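Long-range contacts in mandelate racemase/muconate lactonizing enzyme-like protein (Rubrobacter xylanophilus DSM 9941, PDB 2QQ6), which binds magnesium and, as a member of the enolase superfamily, probably acts as a lyase, though its substrate is not established: residues B[121-126]-B[366-371]; B[316-321]-B[341-346]; B[354-359]-B[377-382]. All coordinates share one frame; numbering follows the deposited sequence.

Interaction 1 of 3, residues B[121-126]-B[366-371]; sequences RVRLYA and EGHIEL
V122 and I369 form the hydrogen-bonded antiparallel pair at the heart of this contact. The amide N of V122 donates to I369 O at 2.8 Å, and I369 N returns a bond of the same length to V122 O; G367 O is taken by L124 N in a straighter bond (2.8 Å, 169° at the hydrogen). G367, with its positive phi, takes a backbone shape that glycine adopts easily. Strand 121-127 is one of the parallel strands of the enolase-type barrel, and on its other edge the R123 carbonyl accepts a backbone bond from L342; strand 368-370 adds an antiparallel neighbour. V122, L124 and I369 share the buried face, where L124 CD1 meets I369 CG1 at 3.8 Å and helix 323-334 covers V122 and I369. On the opposite face the guanidinium of R121 lies flat on the H368 ring, centres 3.7 Å and planes 24° apart; its NH2 comes close to H368 NE2, at an angle too poor for a hydrogen bond. An alanine in place of H368 would probably let the R121 guanidinium turn more freely and leave R123 CB without its ring neighbour. E370 OE1 stays 4.0 Å from R121 NH1, beyond salt-bridge distance; the E370 chain bends at chi2 (76°), turning CD back, and the carboxylate oxygens lie against R121 CB and CD. The R123 guanidinium turns away, its NH2 in a salt bridge with E212.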
loop_
_atom_site.group_PDB
_atom_site.type_symbol
_atom_site.label_atom_id
_atom_site.label_comp_id
_atom_site.label_asym_id
_atom_site.label_seq_id
_atom_site.Cartn_x
_atom_site.Cartn_y
_atom_site.Cartn_z
ATOM N N ARG B 121 1.964 14.665 30.198
ATOM C CA ARG B 121 0.597 14.846 29.721
ATOM C C ARG B 121 0.618 15.537 28.366
ATOM O O ARG B 121 1.270 16.581 28.196
ATOM C CB ARG B 121 -0.232 15.657 30.712
ATOM C CG ARG B 121 0.023 17.145 30.716
ATOM C CD ARG B 121 -0.976 17.811 31.656
ATOM N NE ARG B 121 -1.313 19.175 31.261
ATOM C CZ ARG B 121 -2.471 19.754 31.554
ATOM N NH1 ARG B 121 -3.386 19.082 32.239
ATOM N NH2 ARG B 121 -2.723 20.997 31.157
ATOM N N VAL B 122 -0.108 14.942 27.413
ATOM C CA VAL B 122 -0.167 15.437 26.042
ATOM C C VAL B 122 -1.458 16.137 25.623
ATOM O O VAL B 122 -2.575 15.670 25.861
ATOM C CB VAL B 122 0.142 14.295 25.031
ATOM C CG1 VAL B 122 1.032 13.254 25.694
ATOM C CG2 VAL B 122 -1.148 13.674 24.484
ATOM N N ARG B 123 -1.264 17.268 24.963
ATOM C CA ARG B 123 -2.347 18.103 24.481
ATOM C C ARG B 123 -2.963 17.594 23.182
ATOM O O ARG B 123 -2.265 17.123 22.279
ATOM C CB ARG B 123 -1.808 19.513 24.305
ATOM C CG ARG B 123 -2.727 20.475 23.654
ATOM C CD ARG B 123 -1.919 21.684 23.298
ATOM N NE ARG B 123 -2.680 22.628 22.502
ATOM C CZ ARG B 123 -2.135 23.651 21.858
ATOM N NH1 ARG B 123 -0.824 23.847 21.924
ATOM N NH2 ARG B 123 -2.902 24.476 21.156
ATOM N N LEU B 124 -4.283 17.704 23.098
ATOM C CA LEU B 124 -5.027 17.256 21.927
ATOM C C LEU B 124 -5.629 18.421 21.169
ATOM O O LEU B 124 -5.540 19.571 21.605
ATOM C CB LEU B 124 -6.176 16.352 22.354
ATOM C CG LEU B 124 -5.846 15.135 23.192
ATOM C CD1 LEU B 124 -7.118 14.647 23.832
ATOM C CD2 LEU B 124 -5.201 14.066 22.334
ATOM N N TYR B 125 -6.230 18.098 20.022
ATOM C CA TYR B 125 -6.944 19.070 19.193
ATOM C C TYR B 125 -8.248 18.382 18.769
ATOM O O TYR B 125 -8.288 17.155 18.567
ATOM C CB TYR B 125 -6.091 19.562 17.995
ATOM C CG TYR B 125 -5.932 18.673 16.771
ATOM C CD1 TYR B 125 -6.954 18.563 15.828
ATOM C CD2 TYR B 125 -4.710 18.041 16.489
ATOM C CE1 TYR B 125 -6.768 17.864 14.634
ATOM C CE2 TYR B 125 -4.518 17.339 15.294
ATOM C CZ TYR B 125 -5.553 17.262 14.369
ATOM O OH TYR B 125 -5.377 16.622 13.161
ATOM N N ALA B 126 -9.326 19.158 18.690
ATOM C CA ALA B 126 -10.626 18.595 18.346
ATOM C C ALA B 126 -11.075 18.837 16.908
ATOM O O ALA B 126 -11.166 19.978 16.441
ATOM C CB ALA B 126 -11.681 19.109 19.321
ATOM N N GLU B 366 -9.845 17.854 29.795
ATOM C CA GLU B 366 -9.548 19.250 29.513
ATOM C C GLU B 366 -8.586 19.428 28.350
ATOM O O GLU B 366 -7.650 20.220 28.433
ATOM C CB GLU B 366 -8.970 19.946 30.753
ATOM C CG GLU B 366 -10.013 20.385 31.786
ATOM C CD GLU B 366 -11.034 21.376 31.223
ATOM O OE1 GLU B 366 -10.615 22.317 30.508
ATOM O OE2 GLU B 366 -12.251 21.223 31.501
ATOM N N GLY B 367 -8.819 18.678 27.276
ATOM C CA GLY B 367 -7.990 18.784 26.083
ATOM C C GLY B 367 -6.593 18.217 26.208
ATOM O O GLY B 367 -5.705 18.516 25.402
ATOM N N HIS B 368 -6.406 17.395 27.231
ATOM C CA HIS B 368 -5.125 16.766 27.481
ATOM C C HIS B 368 -5.307 15.306 27.876
ATOM O O HIS B 368 -6.395 14.879 28.262
ATOM C CB HIS B 368 -4.396 17.480 28.617
ATOM C CG HIS B 368 -3.880 18.836 28.259
ATOM N ND1 HIS B 368 -2.736 19.027 27.511
ATOM C CD2 HIS B 368 -4.323 20.072 28.585
ATOM C CE1 HIS B 368 -2.495 20.321 27.398
ATOM N NE2 HIS B 368 -3.443 20.976 28.042
ATOM N N ILE B 369 -4.234 14.534 27.756
ATOM C CA ILE B 369 -4.250 13.143 28.181
ATOM C C ILE B 369 -3.052 13.018 29.109
ATOM O O ILE B 369 -1.936 13.340 28.707
ATOM C CB ILE B 369 -4.100 12.168 27.005
ATOM C CG1 ILE B 369 -5.399 12.141 26.189
ATOM C CG2 ILE B 369 -3.772 10.776 27.528
ATOM C CD1 ILE B 369 -5.459 11.016 25.168
ATOM N N GLU B 370 -3.292 12.593 30.351
ATOM C CA GLU B 370 -2.231 12.432 31.341
ATOM C C GLU B 370 -1.761 10.991 31.296
ATOM O O GLU B 370 -2.579 10.078 31.239
ATOM C CB GLU B 370 -2.772 12.742 32.731
ATOM C CG GLU B 370 -1.724 13.137 33.760
ATOM C CD GLU B 370 -1.240 14.567 33.562
ATOM O OE1 GLU B 370 -2.093 15.486 33.496
ATOM O OE2 GLU B 370 -0.008 14.771 33.471
ATOM N N LEU B 371 -0.451 10.778 31.337
ATOM C CA LEU B 371 0.052 9.419 31.278
ATOM C C LEU B 371 0.651 8.886 32.566
ATOM O O LEU B 371 1.495 9.513 33.214
ATOM C CB LEU B 371 1.042 9.254 30.118
ATOM C CG LEU B 371 0.398 8.624 28.871
ATOM C CD1 LEU B 371 1.446 8.318 27.807
ATOM C CD2 LEU B 371 -0.312 7.329 29.287
#

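Interaction 2 of 3, residues B[316-321]-B[341-346]; sequences APHNVS and VLEWHA
E343 and N319 meet through the glutamate side chain, which rises from strand 342-344 to the loop 316-321 running alongside it. E343 CB packs against N319 CB at 3.9 Å. CG is anti to the backbone N (chi1 161°), which puts it against N319 O; beyond it the chain is extended, and CD stays beside the same carbonyl. At the tip OE1 accepts from N319 N at 3.1 Å, the N-H pointing well at it (154°) but from above the carboxylate plane. OE1 also approaches CD2 of H318, whose ring plane is turned 75° from that of the carboxylate. The other oxygen, OE2, lies in plane at the edge of the H345 ring, while V320 CG2 sits over one face of that ring, 4.2 Å from H345 CG. Beyond the two segments OE2 lies close to the carboxylate of D127, a like charge, with K169 a weak, long ion pair away. N319 OD1 accepts from S321 N (2.9 Å), an Asx turn ahead of helix 323-334, and has a weak hydrogen bond with T326 OG1. The P317 and L342 side chains cross at about a right angle, CG of P317 3.7 Å from CD1 of L342. H318 ND1 is hydrogen-bonded to D291, and its side chain lies about 4 Å from the magnesium held by D216, E242 and E268. A histidine paired with an aspartate beside the metal, at the mouth of the barrel, resembles the His-Asp dyad of mandelate racemase and places this contact in the active site of an enolase-superfamily barrel.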
loop_
_atom_site.group_PDB
_atom_site.type_symbol
_atom_site.label_atom_id
_atom_site.label_comp_id
_atom_site.label_asym_id
_atom_site.label_seq_id
_atom_site.Cartn_x
_atom_site.Cartn_y
_atom_site.Cartn_z
ATOM N N ALA B 316 2.838 16.205 14.750
ATOM C CA ALA B 316 1.449 16.209 15.199
ATOM C C ALA B 316 0.672 15.117 14.489
ATOM O O ALA B 316 -0.051 15.380 13.539
ATOM C CB ALA B 316 0.824 17.561 14.912
ATOM N N PRO B 317 0.790 13.878 14.965
ATOM C CA PRO B 317 0.104 12.732 14.367
ATOM C C PRO B 317 -1.403 12.856 14.164
ATOM O O PRO B 317 -2.102 13.512 14.933
ATOM C CB PRO B 317 0.474 11.587 15.304
ATOM C CG PRO B 317 0.606 12.268 16.619
ATOM C CD PRO B 317 1.370 13.518 16.269
ATOM N N HIS B 318 -1.877 12.210 13.102
ATOM C CA HIS B 318 -3.288 12.170 12.721
ATOM C C HIS B 318 -3.857 11.013 13.546
ATOM O O HIS B 318 -3.252 9.947 13.620
ATOM C CB HIS B 318 -3.378 11.906 11.200
ATOM C CG HIS B 318 -4.771 11.734 10.663
ATOM N ND1 HIS B 318 -5.313 10.497 10.377
ATOM C CD2 HIS B 318 -5.710 12.644 10.306
ATOM C CE1 HIS B 318 -6.519 10.655 9.865
ATOM N NE2 HIS B 318 -6.786 11.948 9.812
ATOM N N ASN B 319 -4.999 11.230 14.183
ATOM C CA ASN B 319 -5.604 10.206 15.022
ATOM C C ASN B 319 -7.079 10.050 14.729
ATOM O O ASN B 319 -7.830 11.024 14.749
ATOM C CB ASN B 319 -5.436 10.582 16.497
ATOM C CG ASN B 319 -5.845 9.467 17.444
ATOM O OD1 ASN B 319 -6.904 8.857 17.298
ATOM N ND2 ASN B 319 -5.006 9.206 18.434
ATOM N N VAL B 320 -7.500 8.816 14.485
ATOM C CA VAL B 320 -8.900 8.547 14.198
ATOM C C VAL B 320 -9.308 7.232 14.855
ATOM O O VAL B 320 -10.201 6.531 14.377
ATOM C CB VAL B 320 -9.124 8.471 12.672
ATOM C CG1 VAL B 320 -8.614 7.151 12.130
ATOM C CG2 VAL B 320 -10.571 8.673 12.353
ATOM N N SER B 321 -8.650 6.900 15.960
ATOM C CA SER B 321 -8.945 5.655 16.662
ATOM C C SER B 321 -9.547 5.864 18.046
ATOM O O SER B 321 -9.651 6.991 18.530
ATOM C CB SER B 321 -7.676 4.804 16.767
ATOM O OG SER B 321 -7.204 4.462 15.477
ATOM N N VAL B 341 0.615 18.631 18.828
ATOM C CA VAL B 341 -0.748 18.286 19.230
ATOM C C VAL B 341 -1.234 17.003 18.598
ATOM O O VAL B 341 -0.976 16.727 17.425
ATOM C CB VAL B 341 -1.799 19.369 18.872
ATOM C CG1 VAL B 341 -2.198 20.149 20.123
ATOM C CG2 VAL B 341 -1.269 20.281 17.790
ATOM N N LEU B 342 -1.959 16.223 19.390
ATOM C CA LEU B 342 -2.512 14.962 18.926
ATOM C C LEU B 342 -3.988 15.201 18.590
ATOM O O LEU B 342 -4.668 16.013 19.227
ATOM C CB LEU B 342 -2.351 13.888 20.014
ATOM C CG LEU B 342 -2.985 12.517 19.787
ATOM C CD1 LEU B 342 -2.557 11.962 18.459
ATOM C CD2 LEU B 342 -2.588 11.590 20.899
ATOM N N GLU B 343 -4.473 14.503 17.570
ATOM C CA GLU B 343 -5.847 14.657 17.143
ATOM C C GLU B 343 -6.835 13.769 17.869
ATOM O O GLU B 343 -6.525 12.638 18.247
ATOM C CB GLU B 343 -5.970 14.386 15.644
ATOM C CG GLU B 343 -7.394 14.076 15.199
ATOM C CD GLU B 343 -7.542 13.991 13.694
ATOM O OE1 GLU B 343 -6.574 13.577 13.024
ATOM O OE2 GLU B 343 -8.635 14.326 13.181
ATOM N N TRP B 344 -8.031 14.314 18.069
ATOM C CA TRP B 344 -9.131 13.586 18.677
ATOM C C TRP B 344 -10.233 13.830 17.655
ATOM O O TRP B 344 -10.484 14.968 17.259
ATOM C CB TRP B 344 -9.509 14.156 20.048
ATOM C CG TRP B 344 -10.616 13.363 20.706
ATOM C CD1 TRP B 344 -10.667 12.003 20.874
ATOM C CD2 TRP B 344 -11.838 13.877 21.255
ATOM N NE1 TRP B 344 -11.842 11.641 21.489
ATOM C CE2 TRP B 344 -12.579 12.772 21.734
ATOM C CE3 TRP B 344 -12.377 15.164 21.391
ATOM C CZ2 TRP B 344 -13.832 12.916 22.341
ATOM C CZ3 TRP B 344 -13.623 15.305 21.994
ATOM C CH2 TRP B 344 -14.335 14.188 22.460
ATOM N N HIS B 345 -10.866 12.754 17.210
ATOM C CA HIS B 345 -11.902 12.838 16.191
ATOM C C HIS B 345 -13.213 12.247 16.722
ATOM O O HIS B 345 -14.063 11.818 15.940
ATOM C CB HIS B 345 -11.402 12.058 14.964
ATOM C CG HIS B 345 -12.145 12.340 13.695
ATOM N ND1 HIS B 345 -13.448 11.941 13.483
ATOM C CD2 HIS B 345 -11.747 12.946 12.550
ATOM C CE1 HIS B 345 -13.821 12.289 12.262
ATOM N NE2 HIS B 345 -12.807 12.901 11.675
ATOM N N ALA B 346 -13.392 12.239 18.045
ATOM C CA ALA B 346 -14.600 11.649 18.627
ATOM C C ALA B 346 -15.489 12.559 19.475
ATOM O O ALA B 346 -16.171 12.092 20.390
ATOM C CB ALA B 346 -14.219 10.426 19.436
#

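Interaction 3 of 3, residues B[354-359]-B[377-382]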
loop_
_atom_site.group_PDB
_atom_site.type_symbol
_atom_site.label_atom_id
_atom_site.label_comp_id
_atom_site.label_asym_id
_atom_site.label_seq_id
_atom_site.Cartn_x
_atom_site.Cartn_y
_atom_site.Cartn_z
ATOM N N ASP B 354 -16.085 4.670 26.942
ATOM C CA ASP B 354 -16.578 3.421 27.501
ATOM C C ASP B 354 -15.909 2.167 26.951
ATOM O O ASP B 354 -16.329 1.055 27.253
ATOM C CB ASP B 354 -18.089 3.333 27.290
ATOM C CG ASP B 354 -18.822 4.568 27.801
ATOM O OD1 ASP B 354 -18.523 5.017 28.933
ATOM O OD2 ASP B 354 -19.702 5.084 27.073
ATOM N N PHE B 355 -14.856 2.342 26.163
ATOM C CA PHE B 355 -14.151 1.210 25.563
ATOM C C PHE B 355 -12.985 0.701 26.383
ATOM O O PHE B 355 -12.602 -0.461 26.282
ATOM C CB PHE B 355 -13.599 1.598 24.197
ATOM C CG PHE B 355 -14.554 1.397 23.073
ATOM C CD1 PHE B 355 -15.142 2.490 22.440
ATOM C CD2 PHE B 355 -14.830 0.112 22.604
ATOM C CE1 PHE B 355 -15.997 2.306 21.341
ATOM C CE2 PHE B 355 -15.679 -0.087 21.513
ATOM C CZ PHE B 355 -16.263 1.013 20.876
ATOM N N VAL B 356 -12.412 1.584 27.185
ATOM C CA VAL B 356 -11.247 1.241 27.973
ATOM C C VAL B 356 -11.360 1.758 29.382
ATOM O O VAL B 356 -11.877 2.852 29.595
ATOM C CB VAL B 356 -9.989 1.873 27.350
ATOM C CG1 VAL B 356 -8.821 1.771 28.304
ATOM C CG2 VAL B 356 -9.669 1.196 26.030
ATOM N N ARG B 357 -10.871 0.977 30.341
ATOM C CA ARG B 357 -10.873 1.397 31.742
ATOM C C ARG B 357 -9.513 2.085 31.948
ATOM O O ARG B 357 -8.465 1.440 31.869
ATOM C CB ARG B 357 -11.023 0.181 32.680
ATOM C CG ARG B 357 -12.131 -0.801 32.260
ATOM C CD ARG B 357 -12.328 -1.951 33.263
ATOM N NE ARG B 357 -12.960 -3.125 32.649
ATOM C CZ ARG B 357 -12.299 -4.218 32.267
ATOM N NH1 ARG B 357 -10.987 -4.289 32.445
ATOM N NH2 ARG B 357 -12.940 -5.238 31.694
ATOM N N TYR B 358 -9.532 3.396 32.187
ATOM C CA TYR B 358 -8.297 4.157 32.364
ATOM C C TYR B 358 -8.022 4.532 33.818
ATOM O O TYR B 358 -8.892 5.046 34.513
ATOM C CB TYR B 358 -8.325 5.433 31.499
ATOM C CG TYR B 358 -6.958 6.039 31.264
ATOM C CD1 TYR B 358 -6.040 5.420 30.415
ATOM C CD2 TYR B 358 -6.546 7.175 31.959
ATOM C CE1 TYR B 358 -4.743 5.907 30.272
ATOM C CE2 TYR B 358 -5.242 7.676 31.824
ATOM C CZ TYR B 358 -4.345 7.033 30.981
ATOM O OH TYR B 358 -3.048 7.496 30.862
ATOM N N PRO B 359 -6.788 4.289 34.284
ATOM C CA PRO B 359 -6.258 4.547 35.624
ATOM C C PRO B 359 -7.052 5.450 36.561
ATOM O O PRO B 359 -7.585 4.971 37.569
ATOM C CB PRO B 359 -4.874 5.082 35.322
ATOM C CG PRO B 359 -4.435 4.118 34.252
ATOM C CD PRO B 359 -5.688 3.906 33.381
ATOM N N LEU B 377 1.325 0.875 28.193
ATOM C CA LEU B 377 0.209 1.786 27.920
ATOM C C LEU B 377 -0.460 2.321 29.187
ATOM O O LEU B 377 -0.505 3.533 29.429
ATOM C CB LEU B 377 -0.853 1.083 27.052
ATOM C CG LEU B 377 -0.572 0.895 25.556
ATOM C CD1 LEU B 377 0.800 0.294 25.339
ATOM C CD2 LEU B 377 -1.646 0.004 24.958
ATOM N N GLY B 378 -0.988 1.408 29.990
ATOM C CA GLY B 378 -1.648 1.809 31.215
ATOM C C GLY B 378 -3.149 1.873 31.020
ATOM O O GLY B 378 -3.800 2.785 31.526
ATOM N N LEU B 379 -3.698 0.917 30.274
ATOM C CA LEU B 379 -5.131 0.893 30.042
ATOM C C LEU B 379 -5.660 -0.524 29.905
ATOM O O LEU B 379 -4.888 -1.465 29.721
ATOM C CB LEU B 379 -5.494 1.707 28.795
ATOM C CG LEU B 379 -5.107 1.268 27.381
ATOM C CD1 LEU B 379 -5.702 -0.083 27.028
ATOM C CD2 LEU B 379 -5.627 2.319 26.417
ATOM N N GLU B 380 -6.983 -0.665 29.976
ATOM C CA GLU B 380 -7.605 -1.974 29.875
ATOM C C GLU B 380 -8.925 -2.004 29.103
ATOM O O GLU B 380 -9.808 -1.164 29.286
ATOM C CB GLU B 380 -7.804 -2.542 31.275
ATOM C CG GLU B 380 -8.246 -3.987 31.293
ATOM C CD GLU B 380 -8.024 -4.634 32.642
ATOM O OE1 GLU B 380 -8.520 -5.764 32.837
ATOM O OE2 GLU B 380 -7.348 -4.012 33.499
ATOM N N LEU B 381 -9.040 -3.003 28.238
ATOM C CA LEU B 381 -10.218 -3.177 27.407
ATOM C C LEU B 381 -11.448 -3.612 28.192
ATOM O O LEU B 381 -11.498 -4.720 28.729
ATOM C CB LEU B 381 -9.936 -4.205 26.302
ATOM C CG LEU B 381 -11.121 -4.624 25.421
ATOM C CD1 LEU B 381 -11.531 -3.467 24.537
ATOM C CD2 LEU B 381 -10.748 -5.817 24.567
ATOM N N ASP B 382 -12.432 -2.722 28.257
ATOM C CA ASP B 382 -13.694 -3.009 28.923
ATOM C C ASP B 382 -14.371 -3.990 27.968
ATOM O O ASP B 382 -15.225 -3.615 27.168
ATOM C CB ASP B 382 -14.521 -1.718 29.053
ATOM C CG ASP B 382 -15.831 -1.909 29.818
ATOM O OD1 ASP B 382 -16.564 -2.889 29.547
ATOM O OD2 ASP B 382 -16.133 -1.054 30.679
#
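G378 meets Y358 through its carbonyl oxygen, which lies 3.5 Å from Y358 CE1. A side chain at G378 would collide with the carbonyl oxygen of L377, consistent with a glycine. L379 follows, with CB against V356 CG1 and, at 4.1 Å from Y358 CD1, at the edge of the tyrosine ring; the hydroxyl of Y358 goes on to E370 O. With E380 the backbones pair: R357 N donates to E380 O at 2.6 Å, and E380 N to R357 O at 3.2 Å. This is a small two-stranded antiparallel sheet, 356-357 with 380-381, separate from the barrel strands, and V356 and L379 lay one side of it on helix 323-334. On the exposed face E380 reaches out extended, CG anti to its backbone N (chi1 -171°), and OE1 forms a salt bridge with R357 NH1 at 2.9 Å, near the guanidinium plane, the two flat groups turned 75° apart. L381 sends CD1 towards F355 O, at 3.6 Å, while its own carbonyl oxygen lies over one face of the R357 guanidinium without a hydrogen bond to it. Just past the pair, D382 N donates to F355 O at 3.0 Å; the CA of D382 also lies over the guanidinium face, and D382 is the N-cap of helix 383-388, its OD1 accepting from A385 N.

Interaction 1 opens first along the chain, at strand 121-127, and its loop closes some 240 residues later at strand 368-370. Interaction 2 lies wholly inside that loop: segment 316-321 leads into helix 323-334, and the chain returns at 341-346. Strand 342-344 is a parallel neighbour of 121-127, so backbone bonds of Y125 to L342 and W344 join the two contacts in one sheet. Interaction 3 starts after interaction 2 has closed, but its segments alternate with those of interaction 1: segment 354-359 comes before strand 368-370, segment 377-382 after it, so the two loops cross. Together they link barrel strands, helix 323-334 and the chain leading to helix 383-388.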